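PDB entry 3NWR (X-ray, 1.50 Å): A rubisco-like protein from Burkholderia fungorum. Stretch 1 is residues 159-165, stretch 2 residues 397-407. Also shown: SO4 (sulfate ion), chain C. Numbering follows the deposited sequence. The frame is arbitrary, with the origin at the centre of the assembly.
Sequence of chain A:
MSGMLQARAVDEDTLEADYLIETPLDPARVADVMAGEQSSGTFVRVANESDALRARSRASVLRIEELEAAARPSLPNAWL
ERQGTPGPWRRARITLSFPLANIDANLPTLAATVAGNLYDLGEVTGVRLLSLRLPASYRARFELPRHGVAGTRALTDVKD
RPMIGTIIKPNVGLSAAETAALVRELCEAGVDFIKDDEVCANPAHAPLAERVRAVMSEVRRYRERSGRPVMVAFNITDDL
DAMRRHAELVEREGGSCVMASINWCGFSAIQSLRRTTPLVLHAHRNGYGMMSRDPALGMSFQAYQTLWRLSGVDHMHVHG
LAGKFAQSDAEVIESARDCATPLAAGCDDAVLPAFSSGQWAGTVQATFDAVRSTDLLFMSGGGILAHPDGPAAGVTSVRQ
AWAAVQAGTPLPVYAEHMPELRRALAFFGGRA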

# COMPACT_ATOMS: atom_id res chain seq x y z
N LYS A 159 34.95 1.84 0.22
CA LYS A 159 35.21 3.04 -0.58
C LYS A 159 35.11 2.93 -2.10
O LYS A 159 34.52 3.81 -2.75
CB LYS A 159 36.54 3.67 -0.17
CG LYS A 159 36.54 4.17 1.26
CD LYS A 159 35.30 5.01 1.54
CE LYS A 159 35.19 5.42 3.00
NZ LYS A 159 34.01 6.30 3.22
N ASP A 160 35.69 1.88 -2.66
CA ASP A 160 35.87 1.78 -4.11
C ASP A 160 35.48 0.41 -4.64
O ASP A 160 36.19 -0.20 -5.45
CB ASP A 160 37.33 2.05 -4.48
CG ASP A 160 37.73 3.50 -4.26
OD1 ASP A 160 37.07 4.39 -4.82
OD2 ASP A 160 38.72 3.74 -3.53
N ARG A 161 34.34 -0.07 -4.15
CA ARG A 161 33.76 -1.35 -4.56
C ARG A 161 32.34 -1.36 -4.00
O ARG A 161 32.01 -0.53 -3.16
CB ARG A 161 34.53 -2.53 -3.96
CG ARG A 161 34.60 -2.53 -2.43
CD ARG A 161 35.20 -3.84 -1.94
NE ARG A 161 35.31 -3.89 -0.48
CZ ARG A 161 34.33 -4.28 0.33
NH1 ARG A 161 33.14 -4.62 -0.17
NH2 ARG A 161 34.54 -4.31 1.64
N PRO A 162 31.49 -2.28 -4.47
CA PRO A 162 30.16 -2.33 -3.85
C PRO A 162 30.23 -2.88 -2.44
O PRO A 162 31.20 -3.53 -2.05
CB PRO A 162 29.41 -3.33 -4.74
CG PRO A 162 30.10 -3.25 -6.06
CD PRO A 162 31.56 -3.10 -5.69
N MET A 163 29.18 -2.63 -1.67
CA MET A 163 29.04 -3.24 -0.36
C MET A 163 28.35 -4.58 -0.55
O MET A 163 27.37 -4.68 -1.31
CB MET A 163 28.24 -2.31 0.56
CG MET A 163 29.02 -1.04 0.91
SD MET A 163 28.09 0.50 0.94
CE MET A 163 27.87 0.80 -0.82
N ILE A 164 28.86 -5.61 0.12
CA ILE A 164 28.37 -6.97 -0.06
C ILE A 164 27.55 -7.35 1.15
O ILE A 164 28.01 -7.23 2.29
CB ILE A 164 29.53 -7.98 -0.20
CG1 ILE A 164 30.55 -7.51 -1.25
CG2 ILE A 164 29.00 -9.37 -0.49
CD1 ILE A 164 29.97 -7.22 -2.63
N GLY A 165 26.32 -7.80 0.92
CA GLY A 165 25.42 -8.12 2.01
C GLY A 165 24.86 -9.52 1.94
O GLY A 165 24.94 -10.20 0.91
N SER A 397 34.74 -15.19 -3.37
CA SER A 397 34.40 -15.36 -4.78
C SER A 397 33.67 -14.13 -5.32
O SER A 397 33.90 -13.69 -6.45
CB SER A 397 33.58 -16.64 -5.02
OG SER A 397 32.23 -16.52 -4.59
N VAL A 398 32.78 -13.56 -4.51
CA VAL A 398 32.04 -12.38 -4.93
C VAL A 398 32.96 -11.16 -5.01
O VAL A 398 32.89 -10.38 -5.96
CB VAL A 398 30.85 -12.13 -3.99
CG1 VAL A 398 30.23 -10.76 -4.23
CG2 VAL A 398 29.80 -13.24 -4.18
N ARG A 399 33.83 -11.00 -4.01
CA ARG A 399 34.80 -9.90 -4.01
C ARG A 399 35.76 -10.00 -5.21
O ARG A 399 36.11 -9.00 -5.82
CB ARG A 399 35.58 -9.87 -2.70
CG ARG A 399 34.75 -9.43 -1.49
CD ARG A 399 34.52 -7.91 -1.53
NE ARG A 399 35.79 -7.20 -1.37
CZ ARG A 399 36.37 -6.95 -0.20
NH1 ARG A 399 35.77 -7.33 0.93
NH2 ARG A 399 37.53 -6.32 -0.16
N GLN A 400 36.16 -11.22 -5.53
CA GLN A 400 37.03 -11.45 -6.70
C GLN A 400 36.31 -11.11 -8.01
O GLN A 400 36.91 -10.53 -8.92
CB GLN A 400 37.52 -12.90 -6.71
CG GLN A 400 38.63 -13.16 -5.70
CD GLN A 400 38.92 -14.63 -5.52
OE1 GLN A 400 38.18 -15.49 -5.99
NE2 GLN A 400 40.02 -14.93 -4.82
N ALA A 401 35.03 -11.46 -8.10
CA ALA A 401 34.24 -11.08 -9.26
C ALA A 401 34.19 -9.56 -9.41
O ALA A 401 34.35 -9.03 -10.51
CB ALA A 401 32.83 -11.65 -9.17
N TRP A 402 33.95 -8.85 -8.31
CA TRP A 402 33.94 -7.39 -8.36
C TRP A 402 35.30 -6.81 -8.76
O TRP A 402 35.36 -5.89 -9.58
CB TRP A 402 33.42 -6.79 -7.04
CG TRP A 402 31.93 -6.88 -7.00
CD1 TRP A 402 31.17 -7.71 -6.22
CD2 TRP A 402 31.01 -6.14 -7.81
NE1 TRP A 402 29.83 -7.52 -6.49
CE2 TRP A 402 29.71 -6.56 -7.46
CE3 TRP A 402 31.17 -5.15 -8.79
CZ2 TRP A 402 28.57 -6.04 -8.07
CZ3 TRP A 402 30.03 -4.64 -9.40
CH2 TRP A 402 28.75 -5.07 -9.03
N ALA A 403 36.38 -7.35 -8.21
CA ALA A 403 37.72 -6.92 -8.59
C ALA A 403 37.94 -7.10 -10.10
O ALA A 403 38.48 -6.22 -10.77
CB ALA A 403 38.77 -7.67 -7.80
N ALA A 404 37.49 -8.23 -10.63
CA ALA A 404 37.62 -8.52 -12.06
C ALA A 404 36.90 -7.49 -12.92
O ALA A 404 37.47 -6.90 -13.84
CB ALA A 404 37.11 -9.92 -12.36
N VAL A 405 35.62 -7.26 -12.63
CA VAL A 405 34.85 -6.37 -13.50
C VAL A 405 35.34 -4.93 -13.41
O VAL A 405 35.33 -4.20 -14.41
CB VAL A 405 33.32 -6.48 -13.28
CG1 VAL A 405 32.90 -7.94 -13.33
CG2 VAL A 405 32.90 -5.83 -11.96
N GLN A 406 35.78 -4.52 -12.23
CA GLN A 406 36.29 -3.17 -12.06
C GLN A 406 37.62 -2.98 -12.80
O GLN A 406 37.91 -1.88 -13.27
CB GLN A 406 36.43 -2.83 -10.57
CG GLN A 406 35.08 -2.74 -9.86
CD GLN A 406 35.20 -2.47 -8.37
OE1 GLN A 406 34.60 -3.17 -7.55
NE2 GLN A 406 35.98 -1.46 -8.01
N ALA A 407 38.39 -4.05 -12.92
CA ALA A 407 39.66 -4.02 -13.65
C ALA A 407 39.43 -4.23 -15.15
O ALA A 407 40.34 -4.04 -15.95
CB ALA A 407 40.62 -5.07 -13.11
S SO4 C . 37.58 -5.19 3.49
O1 SO4 C . 38.63 -5.75 2.65
O2 SO4 C . 37.18 -3.89 2.96
O3 SO4 C . 38.07 -5.04 4.86
O4 SO4 C . 36.44 -6.10 3.48

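A short strand, Met163 to Gly165, and the loop leading into it lie against one side of the helix that carries residues 397 to 407. The two run nearly antiparallel, at 151° between their N-to-C directions, and their axes come no closer than 10.2 Å. That spacing leaves room for one layer of side chains. The register follows from the opposed directions: Arg161 sits nearest Trp402 (CA to CA, 7.1 Å) and Ile164 nearest Arg399 (CA to CA, 8.1 Å), so going forward along the first stretch means going back along the helix.

The helix offers Val398, Trp402 and Gln406, spaced four apart and therefore aligned on one side, with the Arg399 side chain bending in beside them. From the other stretch, Pro162 and Ile164 point toward the helix while Met163 between them points away, the alternation expected of extended chain. Pro162 is the clearest bump. Its CG stands 3.4 Å from the centroid of the Trp402 six-membered ring and 7° off the ring normal, a CH-pi contact in which a compact, rigid pyrrolidine rests on a flat aromatic face. Ile164 fills the next hollow down: its CD1 reaches Trp402 CD1 at 3.8 Å and Val398 CG1 at 3.9 Å, while its CG1 lies 4.0 Å from Arg399 CD, so the methylene part of the arginine helps wall the pocket. The fit has a cost, since Trp402 NE1 is buried here without a hydrogen-bond partner.

Beyond Pro162, the contact turns polar. Gln406 extends its amide to the loop, and its NE2 donates to the backbone O of Asp160 at 2.9 Å with a nearly straight geometry. Because the acceptor is a main-chain carbonyl, the bond ties down the path of the loop without using the Asp160 carboxylate. Gln406 OE1 packs 3.6 Å from Pro162 CD.

The most unusual pairing joins two positive charges. The guanidiniums of Arg161 and Arg399 lie flat on each other, centres 3.4 Å apart and planes at 11°. Arg161 NE and Arg399 NH2 are 3.3 Å apart, but both are donors and form no hydrogen bond. Stacking uses the faces and leaves the edges able to donate: Arg161 NH1 makes a weak hydrogen bond to Pro162 O at 2.9 Å, and a sulfate, probably from the crystallisation liquor, bridges the two side chains. Arg161 NH2 donates to SO4 O2 at 3.0 Å, and Arg399 NH1 and NH2 donate to SO4 O4 and O1 at 2.9 and 3.1 Å. Its negative charge offsets the repulsion. The shapes are matched case by case: a proline corner on an aromatic face, an isoleucine end against Val398 and Trp402, and two flat guanidiniums stacked with edges turned to a sulfate.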